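Local coordinates for dihydrodipicolinate reductase N-terminus domain-containing protein (PDB 6IAQ) that probably catalyses, as a native amine dehydrogenase, the NADP-dependent asymmetric reductive amination of ketones to amines, at residues V11-G16 and V90-I95; G35-S40 and A67-Q72; N147-L152 and N283-E288; R257-T260 and P264-E267. All coordinates share one frame; numbering follows the deposited sequence.

Interaction 1 (V11-G16 and V90-I95); sequences VVYGVG and VEQLRI. With NAP (NADP nicotinamide-adenine-dinucleotide phosphate), chain F.
Y13 reaches from the end of strand 9-13 across to Q92 and I95 on helix 86-98, at the nucleotide-binding edge of a Rossmann fold. The strand runs straight into the glycine-rich turn G14-V15-G16, with G16 as N-cap of helix 17-28.

The protein-to-protein part is van der Waals packing, the phenol end on the Q92 methylenes, with no hydrogen bond across it. With Y13 CG trans to the backbone N (chi1 -156°), the phenol is carried out from the strand, and its far end meets the root of the Q92 side chain. Y13 OH lies 3.3 Å from Q92 CG, and Y13 CZ lies 3.6 Å from Q92 CB. The Q92 methylenes come to the ring obliquely, and the amide plane stands almost perpendicular to it, 89° away. I95 adds its CD1 methyl, 3.8 Å from Y13 OH.

Polar contacts belong to the cofactor and to N83. Q92 bends at chi2, which turns its amide away from the tyrosine; OE1 is taken by N83 ND2, so the rotation of the amide is fixed from outside the contact. On the glycine-rich turn, V15 N donates to the ribose hydroxyl O3B of NADP at 3.2 Å, and A17 N gives the cofactor a further hydrogen bond.

Both side chains also line the adenine. Y13 presents its ring edge there, with CE1 3.8 Å from C2A of NADP. Q92 NE2 sits 3.4 Å from N6A of NADP, well off the base plane and on one face of it, a packing contact between two NH2 groups.

Interaction 2 (G35-S40 and A67-Q72); sequences GAIARS and AEVLEQ. With NAP (NADP nicotinamide-adenine-dinucleotide phosphate), chain F.
I37 and V69 run past each other in opposite senses where helix 66-73 lies antiparallel on strand 32-37, an outermost strand of the parallel Rossmann sheet within this chain. The axes of the strand and helix segments come within 8.7 Å, a close fit for which G35, with no side chain, leaves room. V69 divides its two methyls between alternate residues of the strand, I37 and G35: CG2 approaches I37 CG1 at 4.1 Å, while CG1, trans to the backbone N (chi1 169°), rests against the bare G35 CA at 4.1 Å. No polar bond crosses the contact, and V11 of the adjoining strand 9-13 touches both I37 and V69.

I37 is branched toward two different surroundings. Its CG1 arm serves the helix, and its CG2 methyl meets the rim of the adenine, 3.7 Å from C2A of NADP and close to the base plane. R39 approaches the same base from over one face: its extended chain puts CD 3.5 Å above N7A of NADP.

Beyond the strand the chain turns to hold the 2'-phosphate, the group that distinguishes NADP from NAD. Two backbone amides converge on one oxygen, R39 N donating to O2X at 3.1 Å and S40 N to the same O2X, nearly straight at 166°. The S40 side chain takes a second phosphate oxygen, OG donating to O3X at 2.9 Å.

Interaction 3 (N147-L152 and N283-E288); sequences NMIALL and NEWTIE
I149 of helix 141-153, on one face of the C-terminal domain's mixed sheet, lays its side chain across the indole of W285, on strand 282-288 between strands 158-169 and 293-296, the two crossing at about a right angle. From CB the chain forks. The CG2 methyl goes to the six-membered part of the indole, 3.7 Å from W285 CE3. The CG1 methylene takes the middle, 3.8 Å from both W285 CD2 and W285 CE2, the bond the two rings share. Twists at chi1 (-54°) and chi2 (-45°) then fold CD1 back over the pyrrole ring. There it sits 3.5 Å from the ring centroid and only 10° off the normal, a CH-pi contact on the face. One isoleucine therefore spans both rings of the indole.

A turn further along the helix, L152 slides past I287, with L152 CD2 3.6 Å from I287 CD1. The second subunit is close behind: F144 of that subunit packs on L152.

The edge of the indole is anchored within its own strand. W285 NE1 donates to N283 OD1 at 2.9 Å; the oxygen lies in the indole plane, but the donor stands well above the amide plane of N283. N283 ND2 in turn binds F144 O of the same chain, tying the strand back to the start of the helix. F268 also meets the indole, with nearly parallel rings.

Between helix and strand the contact is thus wholly apolar, and burying the indole does not leave its N-H without an acceptor, although the bond is not an ideal one.

Interaction 4 (R257-T260 and P264-E267); sequences RIET and PVFE
R257 swings CG trans to its backbone N (chi1 179°) and bends at chi3 (-137°), which brings its guanidinium over V265 and beside E267 on the facing strand. V265 CG1 lies beneath the centre of the guanidinium, 3.6 Å from R257 CZ, while E267 comes to the edge. R257 NE donates to E267 OE1 at 3.2 Å in a salt bridge close to the guanidinium plane. The carboxylate plane is turned steeply against the guanidinium, and OE1 makes the bond. E259 joins the charged network, although its spacing from R257 is too short in the model to be relied on.

At the other end, T260 keeps OG1 between its backbone N and carbonyl carbon (chi1 66°), the crowded position, and this aims the hydroxyl at P264 O. That carbonyl takes two donors: T260 OG1 at 2.6 Å on a lone pair, and T260 N at 3.1 Å nearly head-on. T260 CG2 meets the edge of the F266 ring, 3.9 Å from CE1.

Between these ends I258 and F266 form a hydrogen-bonded pair, I258 N to F266 O and F266 N to I258 O both at 2.8 Å. R257 with E267 and E259 with V265 are the non-hydrogen-bonded pairs on the charged face, whereas I258 and F266 turn to helix 203-215. Antiparallel strands closed by a three-residue connection in this way make a beta hairpin, here between strands 219-230 and 158-169 of the mixed sheet.

In the fold
Interactions 1 and 2 belong to the Rossmann half and touch directly: strands 9-13 and 32-37 are neighbours, with V12 O and I37 N 3.0 Å apart, probably hydrogen-bonded. Both pack strand on helix with no hydrogen bond between their segments, interaction 2 through aliphatic groups and interaction 1 through a tyrosine on glutamine methylenes, and both also contact NADP. Interactions 3 and 4 lie on the opposite side of the chain's centre, sharing the mixed sheet with centres about 13 Å apart. Interaction 3 is buried packing of a helix on that sheet, close to the second subunit. Interaction 4 is partly exposed, joins two adjacent strands, and alone among the four has hydrogen bonds and a salt bridge across its segments.

Interaction 1 (V11-G16 and V90-I95)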
# COMPACT_ATOMS: atom_id res chain seq x y z
N VAL A 11 14.64 -0.96 25.18
CA VAL A 11 14.07 -0.29 26.38
C VAL A 11 12.64 0.17 26.03
O VAL A 11 12.46 0.84 24.99
CB VAL A 11 14.96 0.87 26.85
CG1 VAL A 11 14.22 1.85 27.78
CG2 VAL A 11 16.20 0.33 27.57
N VAL A 12 11.66 -0.22 26.84
CA VAL A 12 10.25 0.23 26.62
C VAL A 12 10.08 1.52 27.44
O VAL A 12 10.24 1.51 28.68
CB VAL A 12 9.17 -0.86 26.82
CG1 VAL A 12 9.73 -2.27 26.97
CG2 VAL A 12 8.18 -0.57 27.91
N TYR A 13 9.97 2.63 26.71
CA TYR A 13 9.95 4.01 27.22
C TYR A 13 8.48 4.43 27.33
O TYR A 13 7.83 4.75 26.29
CB TYR A 13 10.79 4.87 26.28
CG TYR A 13 11.36 6.13 26.86
CD1 TYR A 13 10.72 6.83 27.87
CD2 TYR A 13 12.54 6.65 26.36
CE1 TYR A 13 11.22 8.03 28.34
CE2 TYR A 13 13.07 7.83 26.85
CZ TYR A 13 12.42 8.51 27.86
OH TYR A 13 12.92 9.68 28.33
N GLY A 14 7.97 4.44 28.57
CA GLY A 14 6.54 4.55 28.90
C GLY A 14 5.96 3.15 28.96
O GLY A 14 6.39 2.28 28.18
N VAL A 15 5.04 2.92 29.89
CA VAL A 15 4.44 1.59 30.14
C VAL A 15 2.93 1.78 30.28
O VAL A 15 2.36 1.31 31.28
CB VAL A 15 5.06 0.91 31.37
CG1 VAL A 15 4.69 -0.56 31.37
CG2 VAL A 15 6.57 1.06 31.39
N GLY A 16 2.32 2.44 29.29
CA GLY A 16 0.90 2.77 29.35
C GLY A 16 0.09 1.83 28.50
O GLY A 16 0.53 0.67 28.29
N VAL A 90 10.32 16.16 22.63
CA VAL A 90 11.75 16.56 22.53
C VAL A 90 12.50 16.16 23.80
O VAL A 90 13.68 15.75 23.70
CB VAL A 90 11.92 18.05 22.19
CG1 VAL A 90 11.50 18.94 23.37
CG2 VAL A 90 13.34 18.34 21.72
N GLU A 91 11.86 16.20 24.97
CA GLU A 91 12.52 15.82 26.25
C GLU A 91 12.99 14.36 26.17
O GLU A 91 14.18 14.12 26.45
CB GLU A 91 11.57 16.07 27.43
CG GLU A 91 12.25 15.89 28.77
CD GLU A 91 11.29 15.85 29.94
OE1 GLU A 91 10.40 16.72 30.00
OE2 GLU A 91 11.39 14.90 30.73
N GLN A 92 12.12 13.41 25.77
CA GLN A 92 12.49 11.98 25.70
C GLN A 92 13.43 11.75 24.51
O GLN A 92 14.38 10.93 24.65
CB GLN A 92 11.26 11.07 25.63
CG GLN A 92 10.39 11.16 26.87
CD GLN A 92 9.54 12.39 26.95
OE1 GLN A 92 8.97 12.84 25.96
NE2 GLN A 92 9.40 12.92 28.16
N LEU A 93 13.19 12.42 23.38
CA LEU A 93 13.97 12.18 22.14
C LEU A 93 15.41 12.72 22.33
O LEU A 93 16.34 12.08 21.79
CB LEU A 93 13.25 12.79 20.93
CG LEU A 93 11.92 12.11 20.55
CD1 LEU A 93 11.13 12.89 19.51
CD2 LEU A 93 12.17 10.73 20.02
N ARG A 94 15.59 13.83 23.08
CA ARG A 94 16.94 14.37 23.41
C ARG A 94 17.74 13.31 24.19
O ARG A 94 18.91 13.06 23.84
CB ARG A 94 16.89 15.66 24.21
CG ARG A 94 16.21 16.81 23.47
CD ARG A 94 16.78 18.22 23.58
NE ARG A 94 15.86 19.06 24.33
CZ ARG A 94 15.36 20.23 23.94
NH1 ARG A 94 15.67 20.76 22.77
NH2 ARG A 94 14.47 20.84 24.69
N ILE A 95 17.14 12.73 25.21
CA ILE A 95 17.80 11.71 26.07
C ILE A 95 18.23 10.52 25.18
O ILE A 95 19.39 10.01 25.33
CB ILE A 95 16.87 11.32 27.24
CG1 ILE A 95 16.72 12.47 28.24
CG2 ILE A 95 17.31 10.02 27.92
CD1 ILE A 95 15.57 12.31 29.21
PA NAP F . -1.08 6.30 28.28
O1A NAP F . -1.70 5.02 28.60
O2A NAP F . -1.44 7.64 29.00
O5B NAP F . 0.53 6.06 28.43
C5B NAP F . 1.48 7.14 28.49
C4B NAP F . 2.67 6.67 29.32
O4B NAP F . 3.69 7.67 29.37
C3B NAP F . 2.34 6.31 30.79
O3B NAP F . 2.91 4.99 30.97
C2B NAP F . 3.10 7.31 31.66
O2B NAP F . 3.70 6.72 32.84
C1B NAP F . 4.24 7.61 30.72
N9A NAP F . 4.96 8.86 30.91
C8A NAP F . 4.50 10.13 30.89
N7A NAP F . 5.54 10.96 31.02
C5A NAP F . 6.67 10.20 31.04
C6A NAP F . 8.13 10.41 31.13
N6A NAP F . 8.64 11.63 31.22
N1A NAP F . 8.93 9.35 31.13
C2A NAP F . 8.49 8.08 31.03
N3A NAP F . 7.17 7.78 30.94
C4A NAP F . 6.28 8.82 30.98
O3 NAP F . -1.23 6.68 26.69
PN NAP F . -1.14 5.60 25.44
O1N NAP F . -2.48 5.18 24.93
O2N NAP F . -0.16 4.52 25.74
O5D NAP F . -0.53 6.71 24.46
C5D NAP F . 0.79 7.28 24.55
C4D NAP F . 1.11 8.27 23.47
O4D NAP F . 1.12 7.55 22.20
C3D NAP F . 0.09 9.38 23.42
O3D NAP F . 0.68 10.65 23.22
C2D NAP F . -0.77 8.99 22.22
O2D NAP F . -1.40 10.16 21.68
C1D NAP F . 0.27 8.28 21.32
N1N NAP F . -0.37 7.34 20.38
C2N NAP F . -0.05 7.44 19.10
C3N NAP F . -0.68 6.61 18.17
C7N NAP F . -0.30 6.65 16.71
O7N NAP F . -1.02 6.00 15.95
N7N NAP F . 0.77 7.33 16.27
C4N NAP F . -1.62 5.69 18.62
C5N NAP F . -1.94 5.60 19.97
C6N NAP F . -1.27 6.45 20.82
P2B NAP F . 2.82 6.07 34.01
O1X NAP F . 2.18 4.82 33.48
O2X NAP F . 3.85 5.60 35.03
O3X NAP F . 1.95 7.28 34.36

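Interaction 2 (G35-S40 and A67-Q72)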
# COMPACT_ATOMS: atom_id res chain seq x y z
N GLY A 35 15.22 -2.91 29.67
CA GLY A 35 14.89 -1.74 30.52
C GLY A 35 13.49 -1.22 30.26
O GLY A 35 12.90 -1.58 29.22
N ALA A 36 12.97 -0.42 31.19
CA ALA A 36 11.58 0.09 31.14
C ALA A 36 11.49 1.37 31.99
O ALA A 36 12.02 1.38 33.13
CB ALA A 36 10.62 -0.98 31.59
N ILE A 37 10.93 2.42 31.41
CA ILE A 37 10.86 3.78 32.01
C ILE A 37 9.38 4.15 32.20
O ILE A 37 8.57 3.98 31.24
CB ILE A 37 11.62 4.79 31.15
CG1 ILE A 37 13.03 4.28 30.83
CG2 ILE A 37 11.62 6.17 31.81
CD1 ILE A 37 13.68 5.01 29.69
N ALA A 38 9.04 4.59 33.41
CA ALA A 38 7.68 5.05 33.77
C ALA A 38 7.82 6.35 34.58
O ALA A 38 8.96 6.87 34.74
CB ALA A 38 6.94 3.98 34.54
N ARG A 39 6.68 6.90 35.00
CA ARG A 39 6.61 8.20 35.71
C ARG A 39 5.88 7.99 37.05
O ARG A 39 6.31 8.59 38.02
CB ARG A 39 5.96 9.23 34.78
CG ARG A 39 5.67 10.58 35.42
CD ARG A 39 5.18 11.59 34.43
NE ARG A 39 4.99 12.85 35.14
CZ ARG A 39 3.92 13.17 35.86
NH1 ARG A 39 2.91 12.32 35.99
NH2 ARG A 39 3.85 14.36 36.43
N SER A 40 4.84 7.15 37.11
CA SER A 40 4.00 6.91 38.32
C SER A 40 4.80 6.17 39.39
O SER A 40 5.34 5.09 39.13
CB SER A 40 2.71 6.20 37.97
OG SER A 40 1.84 7.09 37.28
N ALA A 67 17.71 8.51 31.46
CA ALA A 67 19.17 8.64 31.20
C ALA A 67 19.91 7.51 31.93
O ALA A 67 20.77 6.85 31.31
CB ALA A 67 19.66 10.00 31.59
N GLU A 68 19.53 7.22 33.16
CA GLU A 68 20.17 6.15 33.98
C GLU A 68 19.93 4.79 33.32
O GLU A 68 20.88 3.98 33.23
CB GLU A 68 19.65 6.21 35.42
CG GLU A 68 20.27 5.17 36.32
CD GLU A 68 20.08 5.45 37.80
OE1 GLU A 68 18.96 5.22 38.30
OE2 GLU A 68 21.03 5.95 38.44
N VAL A 69 18.71 4.52 32.86
CA VAL A 69 18.40 3.22 32.19
C VAL A 69 19.26 3.09 30.92
O VAL A 69 19.80 1.99 30.70
CB VAL A 69 16.90 3.10 31.88
CG1 VAL A 69 16.60 1.92 30.98
CG2 VAL A 69 16.11 2.99 33.15
N LEU A 70 19.39 4.15 30.12
CA LEU A 70 20.15 4.07 28.85
C LEU A 70 21.65 3.89 29.15
O LEU A 70 22.30 3.09 28.46
CB LEU A 70 19.88 5.33 28.02
CG LEU A 70 18.45 5.49 27.49
CD1 LEU A 70 18.39 6.53 26.39
CD2 LEU A 70 17.85 4.20 26.99
N GLU A 71 22.18 4.61 30.14
CA GLU A 71 23.61 4.53 30.56
C GLU A 71 23.87 3.11 31.08
O GLU A 71 24.94 2.56 30.78
CB GLU A 71 23.94 5.64 31.55
CG GLU A 71 23.98 7.01 30.86
CD GLU A 71 23.84 8.24 31.75
OE1 GLU A 71 23.89 8.07 32.99
OE2 GLU A 71 23.69 9.37 31.20
N GLN A 72 22.93 2.51 31.80
CA GLN A 72 23.09 1.17 32.42
C GLN A 72 22.96 0.05 31.36
O GLN A 72 23.60 -1.00 31.56
CB GLN A 72 22.11 0.99 33.58
CG GLN A 72 22.52 1.79 34.81
CD GLN A 72 21.53 1.63 35.95
OE1 GLN A 72 20.54 0.89 35.86
NE2 GLN A 72 21.74 2.42 36.99
PA NAP F . -1.08 6.30 28.28
O1A NAP F . -1.70 5.02 28.60
O2A NAP F . -1.44 7.64 29.00
O5B NAP F . 0.53 6.06 28.43
C5B NAP F . 1.48 7.14 28.49
C4B NAP F . 2.67 6.67 29.32
O4B NAP F . 3.69 7.67 29.37
C3B NAP F . 2.34 6.31 30.79
O3B NAP F . 2.91 4.99 30.97
C2B NAP F . 3.10 7.31 31.66
O2B NAP F . 3.70 6.72 32.84
C1B NAP F . 4.24 7.61 30.72
N9A NAP F . 4.96 8.86 30.91
C8A NAP F . 4.50 10.13 30.89
N7A NAP F . 5.54 10.96 31.02
C5A NAP F . 6.67 10.20 31.04
C6A NAP F . 8.13 10.41 31.13
N6A NAP F . 8.64 11.63 31.22
N1A NAP F . 8.93 9.35 31.13
C2A NAP F . 8.49 8.08 31.03
N3A NAP F . 7.17 7.78 30.94
C4A NAP F . 6.28 8.82 30.98
O3 NAP F . -1.23 6.68 26.69
PN NAP F . -1.14 5.60 25.44
O1N NAP F . -2.48 5.18 24.93
O2N NAP F . -0.16 4.52 25.74
O5D NAP F . -0.53 6.71 24.46
C5D NAP F . 0.79 7.28 24.55
C4D NAP F . 1.11 8.27 23.47
O4D NAP F . 1.12 7.55 22.20
C3D NAP F . 0.09 9.38 23.42
O3D NAP F . 0.68 10.65 23.22
C2D NAP F . -0.77 8.99 22.22
O2D NAP F . -1.40 10.16 21.68
C1D NAP F . 0.27 8.28 21.32
N1N NAP F . -0.37 7.34 20.38
C2N NAP F . -0.05 7.44 19.10
C3N NAP F . -0.68 6.61 18.17
C7N NAP F . -0.30 6.65 16.71
O7N NAP F . -1.02 6.00 15.95
N7N NAP F . 0.77 7.33 16.27
C4N NAP F . -1.62 5.69 18.62
C5N NAP F . -1.94 5.60 19.97
C6N NAP F . -1.27 6.45 20.82
P2B NAP F . 2.82 6.07 34.01
O1X NAP F . 2.18 4.82 33.48
O2X NAP F . 3.85 5.60 35.03
O3X NAP F . 1.95 7.28 34.36

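Interaction 3 (N147-L152 and N283-E288)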
# COMPACT_ATOMS: atom_id res chain seq x y z
N ASN A 147 1.53 5.67 3.76
CA ASN A 147 2.17 4.81 2.73
C ASN A 147 1.12 4.12 1.82
O ASN A 147 1.38 4.00 0.59
CB ASN A 147 3.14 3.81 3.36
CG ASN A 147 4.45 4.49 3.78
OD1 ASN A 147 5.17 4.98 2.93
ND2 ASN A 147 4.76 4.58 5.06
N MET A 148 -0.00 3.64 2.36
CA MET A 148 -1.05 2.97 1.54
C MET A 148 -1.77 4.02 0.68
O MET A 148 -2.20 3.69 -0.45
CB MET A 148 -2.10 2.27 2.41
CG MET A 148 -2.98 1.34 1.57
SD MET A 148 -4.00 0.33 2.64
CE MET A 148 -2.82 -0.98 2.93
N ILE A 149 -1.88 5.25 1.19
CA ILE A 149 -2.53 6.34 0.44
C ILE A 149 -1.61 6.79 -0.71
O ILE A 149 -2.11 6.94 -1.85
CB ILE A 149 -2.95 7.50 1.35
CG1 ILE A 149 -3.83 7.04 2.50
CG2 ILE A 149 -3.63 8.59 0.54
CD1 ILE A 149 -4.95 6.07 2.11
N ALA A 150 -0.32 6.97 -0.46
CA ALA A 150 0.65 7.28 -1.53
C ALA A 150 0.65 6.16 -2.58
O ALA A 150 0.74 6.46 -3.79
CB ALA A 150 2.02 7.51 -0.95
N LEU A 151 0.57 4.89 -2.16
CA LEU A 151 0.52 3.75 -3.10
C LEU A 151 -0.75 3.86 -3.98
O LEU A 151 -0.65 3.68 -5.20
CB LEU A 151 0.58 2.44 -2.31
CG LEU A 151 0.49 1.16 -3.14
CD1 LEU A 151 1.55 1.09 -4.22
CD2 LEU A 151 0.61 -0.07 -2.25
N LEU A 152 -1.90 4.12 -3.38
CA LEU A 152 -3.17 4.28 -4.12
C LEU A 152 -3.03 5.42 -5.14
O LEU A 152 -3.47 5.25 -6.30
CB LEU A 152 -4.32 4.56 -3.16
CG LEU A 152 -5.70 4.66 -3.80
CD1 LEU A 152 -6.14 3.27 -4.24
CD2 LEU A 152 -6.70 5.29 -2.86
N ASN A 283 -11.58 4.07 8.15
CA ASN A 283 -10.52 4.62 7.29
C ASN A 283 -11.04 4.62 5.85
O ASN A 283 -11.06 3.55 5.23
CB ASN A 283 -9.24 3.81 7.38
CG ASN A 283 -8.08 4.54 6.75
OD1 ASN A 283 -7.88 5.72 7.06
ND2 ASN A 283 -7.30 3.86 5.93
N GLU A 284 -11.50 5.76 5.36
CA GLU A 284 -12.16 5.87 4.03
C GLU A 284 -11.49 6.99 3.24
O GLU A 284 -11.47 8.13 3.73
CB GLU A 284 -13.65 6.15 4.15
CG GLU A 284 -14.43 5.07 4.84
CD GLU A 284 -15.92 5.38 5.03
OE1 GLU A 284 -16.38 6.52 4.78
OE2 GLU A 284 -16.60 4.49 5.51
N TRP A 285 -10.89 6.63 2.12
CA TRP A 285 -10.15 7.58 1.26
C TRP A 285 -10.72 7.55 -0.16
O TRP A 285 -11.02 6.47 -0.69
CB TRP A 285 -8.66 7.29 1.25
CG TRP A 285 -8.04 7.56 2.58
CD1 TRP A 285 -8.17 6.80 3.70
CD2 TRP A 285 -7.22 8.68 2.93
NE1 TRP A 285 -7.42 7.35 4.71
CE2 TRP A 285 -6.87 8.52 4.28
CE3 TRP A 285 -6.73 9.79 2.24
CZ2 TRP A 285 -6.06 9.45 4.96
CZ3 TRP A 285 -5.95 10.70 2.91
CH2 TRP A 285 -5.61 10.53 4.25
N THR A 286 -10.88 8.74 -0.72
CA THR A 286 -11.33 8.95 -2.12
C THR A 286 -10.25 9.75 -2.82
O THR A 286 -9.75 10.71 -2.23
CB THR A 286 -12.67 9.67 -2.15
OG1 THR A 286 -13.62 8.87 -1.44
CG2 THR A 286 -13.14 9.97 -3.56
N ILE A 287 -9.93 9.35 -4.04
CA ILE A 287 -9.17 10.20 -5.00
C ILE A 287 -10.11 10.59 -6.13
O ILE A 287 -10.66 9.69 -6.78
CB ILE A 287 -7.92 9.48 -5.49
CG1 ILE A 287 -7.03 9.09 -4.30
CG2 ILE A 287 -7.17 10.33 -6.49
CD1 ILE A 287 -5.81 8.29 -4.70
N GLU A 288 -10.34 11.89 -6.29
CA GLU A 288 -11.08 12.46 -7.45
C GLU A 288 -10.04 12.84 -8.50
O GLU A 288 -9.08 13.57 -8.18
CB GLU A 288 -11.94 13.65 -7.03
CG GLU A 288 -13.03 13.24 -6.05
CD GLU A 288 -13.75 14.41 -5.40
OE1 GLU A 288 -14.93 14.25 -5.06
OE2 GLU A 288 -13.13 15.46 -5.21

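Interaction 4 (R257-T260 and P264-E267)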
# COMPACT_ATOMS: atom_id res chain seq x y z
N ARG A 257 -6.54 20.79 5.31
CA ARG A 257 -6.54 20.93 3.84
C ARG A 257 -5.26 21.60 3.39
O ARG A 257 -4.89 22.65 3.98
CB ARG A 257 -7.75 21.77 3.42
CG ARG A 257 -7.86 22.02 1.92
CD ARG A 257 -9.04 22.95 1.73
NE ARG A 257 -9.87 22.55 0.61
CZ ARG A 257 -9.71 22.97 -0.64
NH1 ARG A 257 -8.77 23.84 -0.95
NH2 ARG A 257 -10.51 22.52 -1.59
N ILE A 258 -4.60 21.01 2.41
CA ILE A 258 -3.41 21.59 1.75
C ILE A 258 -3.66 21.63 0.25
O ILE A 258 -3.87 20.55 -0.35
CB ILE A 258 -2.14 20.81 2.12
CG1 ILE A 258 -1.92 20.79 3.64
CG2 ILE A 258 -0.95 21.39 1.35
CD1 ILE A 258 -0.62 20.14 4.06
N GLU A 259 -3.64 22.83 -0.32
CA GLU A 259 -3.62 23.03 -1.79
C GLU A 259 -2.17 23.11 -2.24
O GLU A 259 -1.38 23.76 -1.54
CB GLU A 259 -4.35 24.30 -2.18
CG GLU A 259 -5.74 24.36 -1.62
CD GLU A 259 -6.53 25.57 -2.11
OE1 GLU A 259 -6.01 26.30 -2.99
OE2 GLU A 259 -7.64 25.79 -1.59
N THR A 260 -1.85 22.47 -3.35
CA THR A 260 -0.49 22.53 -3.93
C THR A 260 -0.50 23.49 -5.12
O THR A 260 -1.57 23.66 -5.74
CB THR A 260 -0.01 21.13 -4.32
OG1 THR A 260 -0.85 20.64 -5.38
CG2 THR A 260 -0.03 20.19 -3.13
N PRO A 264 -3.09 19.23 -7.35
CA PRO A 264 -3.69 18.35 -6.34
C PRO A 264 -3.97 19.07 -5.01
O PRO A 264 -3.15 19.86 -4.53
CB PRO A 264 -2.65 17.24 -6.16
CG PRO A 264 -1.94 17.20 -7.48
CD PRO A 264 -1.88 18.64 -7.94
N VAL A 265 -5.15 18.80 -4.47
CA VAL A 265 -5.61 19.26 -3.14
C VAL A 265 -5.72 18.03 -2.24
O VAL A 265 -6.26 16.99 -2.70
CB VAL A 265 -6.95 19.98 -3.26
CG1 VAL A 265 -7.51 20.35 -1.90
CG2 VAL A 265 -6.83 21.20 -4.18
N PHE A 266 -5.26 18.15 -1.00
CA PHE A 266 -5.34 17.10 0.03
C PHE A 266 -6.25 17.57 1.15
O PHE A 266 -6.08 18.73 1.61
CB PHE A 266 -3.95 16.78 0.56
CG PHE A 266 -3.01 16.28 -0.49
CD1 PHE A 266 -2.37 17.16 -1.34
CD2 PHE A 266 -2.77 14.92 -0.62
CE1 PHE A 266 -1.52 16.69 -2.32
CE2 PHE A 266 -1.90 14.46 -1.59
CZ PHE A 266 -1.25 15.35 -2.42
N GLU A 267 -7.14 16.70 1.60
CA GLU A 267 -8.08 17.02 2.69
C GLU A 267 -8.25 15.79 3.58
O GLU A 267 -8.40 14.67 3.06
CB GLU A 267 -9.42 17.52 2.14
CG GLU A 267 -10.29 18.14 3.20
CD GLU A 267 -11.46 18.97 2.68
OE1 GLU A 267 -11.25 20.14 2.29
OE2 GLU A 267 -12.56 18.45 2.67